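Local coordinates for Spermidine/putrescine ABC transporter, periplasmic binding protein (Treponema pallidum, PDB 2V84) that probably binds polyamines such as spermidine and putrescine in the periplasm and serves as the receptor of an ABC transporter, at residues 70-81 against 257-268; 99-107 against 275-283. All coordinates share one frame; numbering follows the deposited sequence. Where two conformers were deposited one is given.

Overall arrangement
Both contacts lie in the part of the polyamine-binding protein built around the parallel sheet of strands 26-32, 51-57 and 76-77. Their centres are about 17 Å apart. Contact 1 joins strand 76-77 and its flanks to the segment running from strand 254-260 through strand 262-263. Contact 2 packs the loop after strand 93-94 against helix 269-279 and the start of helix 282-292. The order along the chain is 70-81, 99-107, 257-268, 275-283, so the segments of the two contacts alternate along the chain. They also touch: F260 and L76 pack on I276. A late part of the chain thus returns twice to an early part, and one apolar core serves both contacts.

Contact 1: residues 70-81 against 257-268; sequences GASGYDLVVPSG and VDSFCIPKGARN
This contact is a short antiparallel pairing at the border strand of a parallel sheet, a part of the periplasmic binding protein fold. V77 and C261 form its hydrogen-bonded pair. V77 N donates to C261 O at 3.0 Å, and C261 N donates back to V77 O at 2.9 Å. Further along, S259 N reaches P79 O at 2.9 Å, while V78 CA lies 3.1 Å from S259 O in a CA-H...O contact.

The pairing has an apolar side where V77 CG1 meets C261 CB. The thiol of C261 lies against the P79 ring, with SG 3.6 Å from CD. The P263 ring sits over the backbone of Y74 and D75. L76 and V78 approach the F260 ring obliquely. With L76 CG anti to its carbonyl carbon (chi1 -81°), the branch turns to F260 and both methyls meet its CD1.

D75 holds the far end. Its OD1 accepts N268 N at 2.8 Å, from 48° above the carboxylate plane. The other oxygen, OD2, takes Y28 N, so D75 ties strand 26-32 to N268. N268 OD1 itself caps helix 269-279 at L271 N.

At the other end a water bridges V257 O, P79 O and S259 OG. D258 OD2 bonds Y35 OH and a bound MES molecule, probably from the crystallisation liquor, which is consistent with a pocket here.

Backbone bonds hold the middle. D75 O is buried under P263 CD, 3.2 Å away, without a polar partner. The D75 carboxylate, by contrast, takes two backbone N-H groups. This donation would probably stabilise its negative charge and hold N268, the N-cap of helix 269-279, against the sheet.

Contact 2: residues 99-107 against 275-283; sequences SKIPNVQFI and FINFFLEPA
N103 ND2 donates to N277 O at 2.8 Å, and the same nitrogen makes a weak bond to E281 OE1 at 3.1 Å. N277 O, the backbone carbonyl oxygen, lies in the amide plane of N103. The donor stands 38° above the plane of that backbone carbonyl.

The N277 side chain answers: its OD1 accepts the backbone N103 N at 3.1 Å, nearly along its own C=O axis. N277 CG is anti to the backbone N (chi1 -163°), which swings the amide across P102 and N103. The two amide planes are only 11° apart. P102 CD also rests on N277 OD1, at 3.2 Å.

Apolar groups pack beside these bonds. I101 CG2 meets I276 CG2 at 3.9 Å. L280 lies with CB against N103 CB, and its CD2 reaches I107 CD1. At the far end P282 CG sits over one face of the F106 ring, 4.2 Å from the centroid, a CH-pi contact. L280 O, near that ring, bonds H299 outside the two segments.

The contact joins the 3-10 segment 102-106 to the junction between helices 269-279 and 282-292. N103 spans that junction: it bonds the last turn of one helix firmly and the N-cap residue E281 of the next weakly. Each asparagine side chain bonds the other's backbone, a reciprocal pair that probably holds the loop against the break between the helices.

Contact 1: residues 70-81 against 257-268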
loop_
_atom_site.group_PDB
_atom_site.type_symbol
_atom_site.label_atom_id
_atom_site.label_comp_id
_atom_site.label_asym_id
_atom_site.label_seq_id
_atom_site.Cartn_x
_atom_site.Cartn_y
_atom_site.Cartn_z
ATOM N N GLY A 70 -8.457 -14.997 -19.128
ATOM C CA GLY A 70 -7.087 -15.479 -19.037
ATOM C C GLY A 70 -5.962 -14.476 -19.259
ATOM O O GLY A 70 -4.891 -14.602 -18.655
ATOM N N ALA A 71 -6.181 -13.500 -20.142
ATOM C CA ALA A 71 -5.095 -12.607 -20.569
ATOM C C ALA A 71 -5.536 -11.206 -21.003
ATOM O O ALA A 71 -6.220 -11.021 -22.022
ATOM C CB ALA A 71 -4.234 -13.265 -21.646
ATOM N N SER A 72 -5.127 -10.229 -20.198
ATOM C CA SER A 72 -5.153 -8.809 -20.538
ATOM C C SER A 72 -4.062 -8.580 -21.577
ATOM O O SER A 72 -3.327 -9.502 -21.920
ATOM C CB SER A 72 -4.766 -8.022 -19.299
ATOM O OG SER A 72 -3.411 -8.313 -18.978
ATOM N N GLY A 73 -3.907 -7.349 -22.052
ATOM C CA GLY A 73 -2.778 -7.080 -22.953
ATOM C C GLY A 73 -1.521 -6.532 -22.295
ATOM O O GLY A 73 -0.592 -6.135 -22.993
ATOM N N TYR A 74 -1.480 -6.512 -20.961
ATOM C CA TYR A 74 -0.413 -5.801 -20.236
ATOM C C TYR A 74 0.897 -6.561 -20.063
ATOM O O TYR A 74 0.922 -7.791 -19.992
ATOM C CB TYR A 74 -0.907 -5.285 -18.881
ATOM C CG TYR A 74 -2.068 -4.339 -19.025
ATOM C CD1 TYR A 74 -1.867 -2.987 -19.314
ATOM C CD2 TYR A 74 -3.373 -4.795 -18.875
ATOM C CE1 TYR A 74 -2.957 -2.117 -19.462
ATOM C CE2 TYR A 74 -4.453 -3.938 -19.013
ATOM C CZ TYR A 74 -4.240 -2.607 -19.305
ATOM O OH TYR A 74 -5.331 -1.768 -19.430
ATOM N N ASP A 75 1.982 -5.798 -19.992
ATOM C CA ASP A 75 3.313 -6.353 -19.806
ATOM C C ASP A 75 3.727 -6.293 -18.356
ATOM O O ASP A 75 4.492 -7.124 -17.913
ATOM C CB ASP A 75 4.319 -5.612 -20.673
ATOM C CG ASP A 75 3.992 -5.728 -22.142
ATOM O OD1 ASP A 75 3.787 -6.871 -22.590
ATOM O OD2 ASP A 75 3.928 -4.693 -22.835
ATOM N N LEU A 76 3.216 -5.304 -17.625
ATOM C CA LEU A 76 3.530 -5.146 -16.197
ATOM C C LEU A 76 2.255 -4.792 -15.463
ATOM O O LEU A 76 1.409 -4.087 -16.006
ATOM C CB LEU A 76 4.558 -4.038 -15.975
ATOM C CG LEU A 76 6.013 -4.423 -16.205
ATOM C CD1 LEU A 76 6.890 -3.194 -16.070
ATOM C CD2 LEU A 76 6.462 -5.564 -15.243
ATOM N N VAL A 77 2.127 -5.293 -14.237
ATOM C CA VAL A 77 1.026 -4.930 -13.338
ATOM C C VAL A 77 1.647 -4.820 -11.950
ATOM O O VAL A 77 2.747 -5.300 -11.749
ATOM C CB VAL A 77 -0.106 -5.999 -13.380
ATOM C CG1 VAL A 77 0.395 -7.345 -12.792
ATOM C CG2 VAL A 77 -1.323 -5.517 -12.657
ATOM N N VAL A 78 0.981 -4.150 -11.009
ATOM C CA VAL A 78 1.594 -3.907 -9.696
ATOM C C VAL A 78 0.638 -4.304 -8.533
ATOM O O VAL A 78 0.004 -3.437 -7.917
ATOM C CB VAL A 78 2.082 -2.426 -9.591
ATOM C CG1 VAL A 78 2.724 -2.125 -8.220
ATOM C CG2 VAL A 78 3.062 -2.074 -10.735
ATOM N N PRO A 79 0.517 -5.622 -8.245
ATOM C CA PRO A 79 -0.348 -6.105 -7.171
ATOM C C PRO A 79 0.291 -6.055 -5.800
ATOM O O PRO A 79 1.522 -5.943 -5.695
ATOM C CB PRO A 79 -0.639 -7.568 -7.591
ATOM C CG PRO A 79 -0.044 -7.718 -8.923
ATOM C CD PRO A 79 1.080 -6.756 -8.981
ATOM N N SER A 80 -0.544 -6.113 -4.757
ATOM C CA SER A 80 -0.087 -6.134 -3.366
ATOM C C SER A 80 0.201 -7.581 -3.011
ATOM O O SER A 80 -0.137 -8.474 -3.777
ATOM C CB SER A 80 -1.171 -5.580 -2.444
ATOM O OG SER A 80 -2.418 -6.215 -2.699
ATOM N N GLY A 81 0.839 -7.832 -1.867
ATOM C CA GLY A 81 1.347 -9.191 -1.571
ATOM C C GLY A 81 0.267 -10.245 -1.526
ATOM O O GLY A 81 0.455 -11.373 -1.999
ATOM N N VAL A 257 3.053 -4.707 0.844
ATOM C CA VAL A 257 4.110 -4.688 -0.168
ATOM C C VAL A 257 3.463 -4.804 -1.556
ATOM O O VAL A 257 2.678 -5.706 -1.801
ATOM C CB VAL A 257 5.201 -5.782 0.041
ATOM C CG1 VAL A 257 4.564 -7.176 0.174
ATOM C CG2 VAL A 257 6.234 -5.709 -1.095
ATOM N N ASP A 258 3.776 -3.840 -2.419
ATOM C CA ASP A 258 3.374 -3.847 -3.841
ATOM C C ASP A 258 4.562 -4.328 -4.690
ATOM O O ASP A 258 5.699 -4.058 -4.325
ATOM C CB ASP A 258 3.018 -2.422 -4.262
ATOM C CG ASP A 258 1.711 -1.925 -3.634
ATOM O OD1 ASP A 258 0.801 -2.739 -3.462
ATOM O OD2 ASP A 258 1.593 -0.705 -3.354
ATOM N N SER A 259 4.300 -5.024 -5.802
ATOM C CA SER A 259 5.340 -5.696 -6.616
ATOM C C SER A 259 5.053 -5.544 -8.077
ATOM O O SER A 259 3.890 -5.496 -8.445
ATOM C CB SER A 259 5.328 -7.201 -6.363
ATOM O OG SER A 259 5.812 -7.470 -5.070
ATOM N N PHE A 260 6.098 -5.532 -8.907
ATOM C CA PHE A 260 5.963 -5.734 -10.346
ATOM C C PHE A 260 5.703 -7.204 -10.625
ATOM O O PHE A 260 6.397 -8.100 -10.104
ATOM C CB PHE A 260 7.255 -5.416 -11.098
ATOM C CG PHE A 260 7.631 -3.952 -11.151
ATOM C CD1 PHE A 260 6.982 -3.074 -12.007
ATOM C CD2 PHE A 260 8.698 -3.484 -10.383
ATOM C CE1 PHE A 260 7.355 -1.730 -12.096
ATOM C CE2 PHE A 260 9.096 -2.143 -10.479
ATOM C CZ PHE A 260 8.425 -1.265 -11.334
ATOM N N CYS A 261 4.720 -7.452 -11.485
ATOM C CA CYS A 261 4.464 -8.799 -11.969
ATOM C C CYS A 261 4.274 -8.737 -13.467
ATOM O O CYS A 261 3.864 -7.691 -14.006
ATOM C CB CYS A 261 3.205 -9.384 -11.310
ATOM S SG CYS A 261 3.349 -9.551 -9.541
ATOM N N ILE A 262 4.558 -9.855 -14.141
ATOM C CA ILE A 262 4.354 -9.901 -15.580
ATOM C C ILE A 262 3.084 -10.715 -15.854
ATOM O O ILE A 262 3.056 -11.920 -15.575
ATOM C CB ILE A 262 5.593 -10.509 -16.304
ATOM C CG1 ILE A 262 6.809 -9.564 -16.206
ATOM C CG2 ILE A 262 5.240 -10.845 -17.771
ATOM C CD1 ILE A 262 8.115 -10.213 -16.701
ATOM N N PRO A 263 2.014 -10.061 -16.384
ATOM C CA PRO A 263 0.764 -10.805 -16.605
ATOM C C PRO A 263 0.913 -11.936 -17.616
ATOM O O PRO A 263 1.658 -11.791 -18.580
ATOM C CB PRO A 263 -0.186 -9.739 -17.177
ATOM C CG PRO A 263 0.358 -8.433 -16.673
ATOM C CD PRO A 263 1.868 -8.649 -16.779
ATOM N N LYS A 264 0.186 -13.032 -17.411
ATOM C CA LYS A 264 0.114 -14.097 -18.414
ATOM C C LYS A 264 -0.233 -13.495 -19.771
ATOM O O LYS A 264 -1.127 -12.644 -19.869
ATOM C CB LYS A 264 -0.907 -15.172 -18.030
ATOM C CG LYS A 264 -1.070 -16.251 -19.096
ATOM C CD LYS A 264 -2.205 -17.211 -18.797
ATOM C CE LYS A 264 -2.501 -18.053 -20.016
ATOM N NZ LYS A 264 -2.750 -19.467 -19.640
ATOM N N GLY A 265 0.491 -13.921 -20.803
ATOM C CA GLY A 265 0.269 -13.444 -22.163
ATOM C C GLY A 265 0.947 -12.135 -22.536
ATOM O O GLY A 265 0.661 -11.574 -23.597
ATOM N N ALA A 266 1.841 -11.639 -21.677
ATOM C CA ALA A 266 2.585 -10.401 -21.947
ATOM C C ALA A 266 3.300 -10.461 -23.292
ATOM O O ALA A 266 4.056 -11.413 -23.550
ATOM C CB ALA A 266 3.599 -10.133 -20.826
ATOM N N ARG A 267 3.062 -9.449 -24.136
ATOM C CA ARG A 267 3.608 -9.416 -25.503
ATOM C C ARG A 267 5.036 -8.913 -25.562
ATOM O O ARG A 267 5.777 -9.274 -26.473
ATOM C CB ARG A 267 2.773 -8.520 -26.422
ATOM C CG ARG A 267 1.318 -8.872 -26.579
ATOM C CD ARG A 267 0.640 -7.723 -27.303
ATOM N NE ARG A 267 -0.815 -7.857 -27.347
ATOM C CZ ARG A 267 -1.665 -7.135 -26.620
ATOM N NH1 ARG A 267 -1.222 -6.207 -25.768
ATOM N NH2 ARG A 267 -2.971 -7.342 -26.750
ATOM N N ASN A 268 5.410 -8.062 -24.607
ATOM C CA ASN A 268 6.756 -7.488 -24.549
ATOM C C ASN A 268 7.468 -7.757 -23.226
ATOM O O ASN A 268 7.620 -6.847 -22.414
ATOM C CB ASN A 268 6.707 -5.981 -24.797
ATOM C CG ASN A 268 7.968 -5.456 -25.463
ATOM O OD1 ASN A 268 9.097 -5.894 -25.168
ATOM N ND2 ASN A 268 7.782 -4.515 -26.385
HETATM O O HOH W 1 -0.787 -2.932 -5.258
HETATM O O HOH W 2 3.358 -7.516 -3.664
HETATM O O HOH W 3 0.749 -6.767 1.075
#

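Contact 2: residues 99-107 against 275-283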
loop_
_atom_site.group_PDB
_atom_site.type_symbol
_atom_site.label_atom_id
_atom_site.label_comp_id
_atom_site.label_asym_id
_atom_site.label_seq_id
_atom_site.Cartn_x
_atom_site.Cartn_y
_atom_site.Cartn_z
ATOM N N SER A 99 17.812 -12.596 -14.557
ATOM C CA SER A 99 19.102 -12.276 -15.175
ATOM C C SER A 99 18.943 -10.981 -15.976
ATOM O O SER A 99 19.925 -10.287 -16.238
ATOM C CB SER A 99 19.637 -13.419 -16.055
ATOM O OG SER A 99 18.851 -13.573 -17.226
ATOM N N LYS A 100 17.705 -10.629 -16.314
ATOM C CA LYS A 100 17.452 -9.397 -17.070
ATOM C C LYS A 100 17.147 -8.220 -16.139
ATOM O O LYS A 100 16.829 -7.111 -16.587
ATOM C CB LYS A 100 16.324 -9.607 -18.062
ATOM C CG LYS A 100 16.728 -10.496 -19.249
ATOM C CD LYS A 100 15.598 -10.590 -20.257
ATOM C CE LYS A 100 16.108 -11.254 -21.533
ATOM N NZ LYS A 100 15.003 -11.514 -22.501
ATOM N N ILE A 101 17.240 -8.478 -14.840
ATOM C CA ILE A 101 16.990 -7.455 -13.832
ATOM C C ILE A 101 18.111 -7.456 -12.797
ATOM O O ILE A 101 17.860 -7.697 -11.629
ATOM C CB ILE A 101 15.637 -7.655 -13.113
ATOM C CG1 ILE A 101 14.517 -7.903 -14.124
ATOM C CG2 ILE A 101 15.307 -6.412 -12.266
ATOM C CD1 ILE A 101 13.209 -8.368 -13.462
ATOM N N PRO A 102 19.349 -7.161 -13.222
ATOM C CA PRO A 102 20.474 -7.214 -12.286
ATOM C C PRO A 102 20.290 -6.306 -11.056
ATOM O O PRO A 102 20.857 -6.600 -9.993
ATOM C CB PRO A 102 21.661 -6.761 -13.141
ATOM C CG PRO A 102 21.054 -6.004 -14.270
ATOM C CD PRO A 102 19.801 -6.775 -14.568
ATOM N N ASN A 103 19.511 -5.228 -11.199
ATOM C CA ASN A 103 19.279 -4.267 -10.103
ATOM C C ASN A 103 18.399 -4.815 -8.973
ATOM O O ASN A 103 18.190 -4.157 -7.941
ATOM C CB ASN A 103 18.690 -2.961 -10.648
ATOM C CG ASN A 103 19.663 -2.204 -11.519
ATOM O OD1 ASN A 103 20.865 -2.318 -11.332
ATOM N ND2 ASN A 103 19.149 -1.444 -12.497
ATOM N N VAL A 104 17.922 -6.041 -9.159
ATOM C CA VAL A 104 17.260 -6.838 -8.119
ATOM C C VAL A 104 18.236 -7.033 -6.933
ATOM O O VAL A 104 17.820 -7.310 -5.799
ATOM C CB VAL A 104 16.676 -8.130 -8.797
ATOM C CG1 VAL A 104 17.541 -9.401 -8.630
ATOM C CG2 VAL A 104 15.202 -8.310 -8.588
ATOM N N GLN A 105 19.528 -6.840 -7.192
ATOM C CA GLN A 105 20.534 -6.898 -6.133
ATOM C C GLN A 105 20.434 -5.728 -5.141
ATOM O O GLN A 105 21.112 -5.724 -4.113
ATOM C CB GLN A 105 21.943 -7.006 -6.728
ATOM C CG GLN A 105 22.240 -8.367 -7.335
ATOM C CD GLN A 105 21.906 -9.510 -6.397
ATOM O OE1 GLN A 105 22.539 -9.677 -5.353
ATOM N NE2 GLN A 105 20.908 -10.303 -6.763
ATOM N N PHE A 106 19.586 -4.748 -5.444
ATOM C CA PHE A 106 19.388 -3.613 -4.532
ATOM C C PHE A 106 18.260 -3.839 -3.521
ATOM O O PHE A 106 18.000 -2.974 -2.666
ATOM C CB PHE A 106 19.127 -2.343 -5.327
ATOM C CG PHE A 106 20.284 -1.910 -6.165
ATOM C CD1 PHE A 106 21.565 -1.862 -5.632
ATOM C CD2 PHE A 106 20.093 -1.525 -7.486
ATOM C CE1 PHE A 106 22.643 -1.450 -6.413
ATOM C CE2 PHE A 106 21.152 -1.106 -8.263
ATOM C CZ PHE A 106 22.430 -1.077 -7.732
ATOM N N ILE A 107 17.602 -4.993 -3.622
ATOM C CA ILE A 107 16.477 -5.323 -2.744
ATOM C C ILE A 107 17.084 -5.732 -1.403
ATOM O O ILE A 107 17.886 -6.663 -1.333
ATOM C CB ILE A 107 15.505 -6.389 -3.376
ATOM C CG1 ILE A 107 14.792 -5.857 -4.638
ATOM C CG2 ILE A 107 14.412 -6.827 -2.403
ATOM C CD1 ILE A 107 14.006 -4.584 -4.418
ATOM N N PHE A 275 12.016 -2.309 -17.732
ATOM C CA PHE A 275 11.420 -1.281 -16.910
ATOM C C PHE A 275 11.592 -1.539 -15.424
ATOM O O PHE A 275 11.918 -0.620 -14.681
ATOM C CB PHE A 275 9.958 -1.040 -17.263
ATOM C CG PHE A 275 9.379 0.136 -16.536
ATOM C CD1 PHE A 275 9.502 1.423 -17.059
ATOM C CD2 PHE A 275 8.758 -0.035 -15.295
ATOM C CE1 PHE A 275 8.989 2.523 -16.368
ATOM C CE2 PHE A 275 8.244 1.060 -14.596
ATOM C CZ PHE A 275 8.358 2.338 -15.137
ATOM N N ILE A 276 11.439 -2.789 -14.981
ATOM C CA ILE A 276 11.683 -3.120 -13.580
ATOM C C ILE A 276 13.141 -2.809 -13.226
ATOM O O ILE A 276 13.439 -2.243 -12.168
ATOM C CB ILE A 276 11.389 -4.642 -13.298
ATOM C CG1 ILE A 276 9.921 -4.977 -13.644
ATOM C CG2 ILE A 276 11.726 -5.015 -11.845
ATOM C CD1 ILE A 276 9.607 -6.488 -13.627
ATOM N N ASN A 277 14.044 -3.209 -14.122
ATOM C CA ASN A 277 15.458 -2.921 -13.966
ATOM C C ASN A 277 15.725 -1.404 -13.894
ATOM O O ASN A 277 16.497 -0.957 -13.063
ATOM C CB ASN A 277 16.273 -3.586 -15.085
ATOM C CG ASN A 277 17.747 -3.666 -14.754
ATOM O OD1 ASN A 277 18.120 -4.198 -13.716
ATOM N ND2 ASN A 277 18.592 -3.128 -15.635
ATOM N N PHE A 278 15.055 -0.626 -14.746
ATOM C CA PHE A 278 15.179 0.840 -14.781
ATOM C C PHE A 278 14.667 1.464 -13.467
ATOM O O PHE A 278 15.313 2.325 -12.865
ATOM C CB PHE A 278 14.393 1.367 -15.994
ATOM C CG PHE A 278 14.248 2.870 -16.052
ATOM C CD1 PHE A 278 13.167 3.511 -15.429
ATOM C CD2 PHE A 278 15.141 3.638 -16.797
ATOM C CE1 PHE A 278 13.014 4.914 -15.510
ATOM C CE2 PHE A 278 14.993 5.040 -16.889
ATOM C CZ PHE A 278 13.930 5.667 -16.246
ATOM N N PHE A 279 13.516 1.002 -13.020
ATOM C CA PHE A 279 12.858 1.556 -11.831
ATOM C C PHE A 279 13.716 1.352 -10.583
ATOM O O PHE A 279 13.747 2.194 -9.677
ATOM C CB PHE A 279 11.496 0.883 -11.692
ATOM C CG PHE A 279 10.576 1.546 -10.724
ATOM C CD1 PHE A 279 9.840 2.676 -11.095
ATOM C CD2 PHE A 279 10.413 1.016 -9.446
ATOM C CE1 PHE A 279 8.964 3.285 -10.178
ATOM C CE2 PHE A 279 9.530 1.607 -8.532
ATOM C CZ PHE A 279 8.816 2.752 -8.907
ATOM N N LEU A 280 14.431 0.225 -10.557
ATOM C CA LEU A 280 15.316 -0.116 -9.443
ATOM C C LEU A 280 16.735 0.469 -9.548
ATOM O O LEU A 280 17.564 0.199 -8.684
ATOM C CB LEU A 280 15.402 -1.631 -9.249
ATOM C CG LEU A 280 14.122 -2.342 -8.769
ATOM C CD1 LEU A 280 14.372 -3.842 -8.722
ATOM C CD2 LEU A 280 13.624 -1.824 -7.436
ATOM N N GLU A 281 17.011 1.242 -10.596
ATOM C CA GLU A 281 18.232 2.046 -10.633
ATOM C C GLU A 281 18.160 3.040 -9.470
ATOM O O GLU A 281 17.137 3.680 -9.302
ATOM C CB GLU A 281 18.352 2.786 -11.963
ATOM C CG GLU A 281 19.780 3.060 -12.395
ATOM C CD GLU A 281 20.562 1.807 -12.765
ATOM O OE1 GLU A 281 20.239 1.172 -13.810
ATOM O OE2 GLU A 281 21.530 1.484 -12.027
ATOM N N PRO A 282 19.232 3.145 -8.660
ATOM C CA PRO A 282 19.259 3.907 -7.397
ATOM C C PRO A 282 18.714 5.329 -7.470
ATOM O O PRO A 282 17.922 5.725 -6.607
ATOM C CB PRO A 282 20.747 3.930 -7.058
ATOM C CG PRO A 282 21.229 2.632 -7.593
ATOM C CD PRO A 282 20.531 2.492 -8.902
ATOM N N ALA A 283 19.150 6.088 -8.481
ATOM C CA ALA A 283 18.682 7.463 -8.660
ATOM C C ALA A 283 17.223 7.538 -9.080
ATOM O O ALA A 283 16.499 8.460 -8.675
ATOM C CB ALA A 283 19.563 8.207 -9.662
#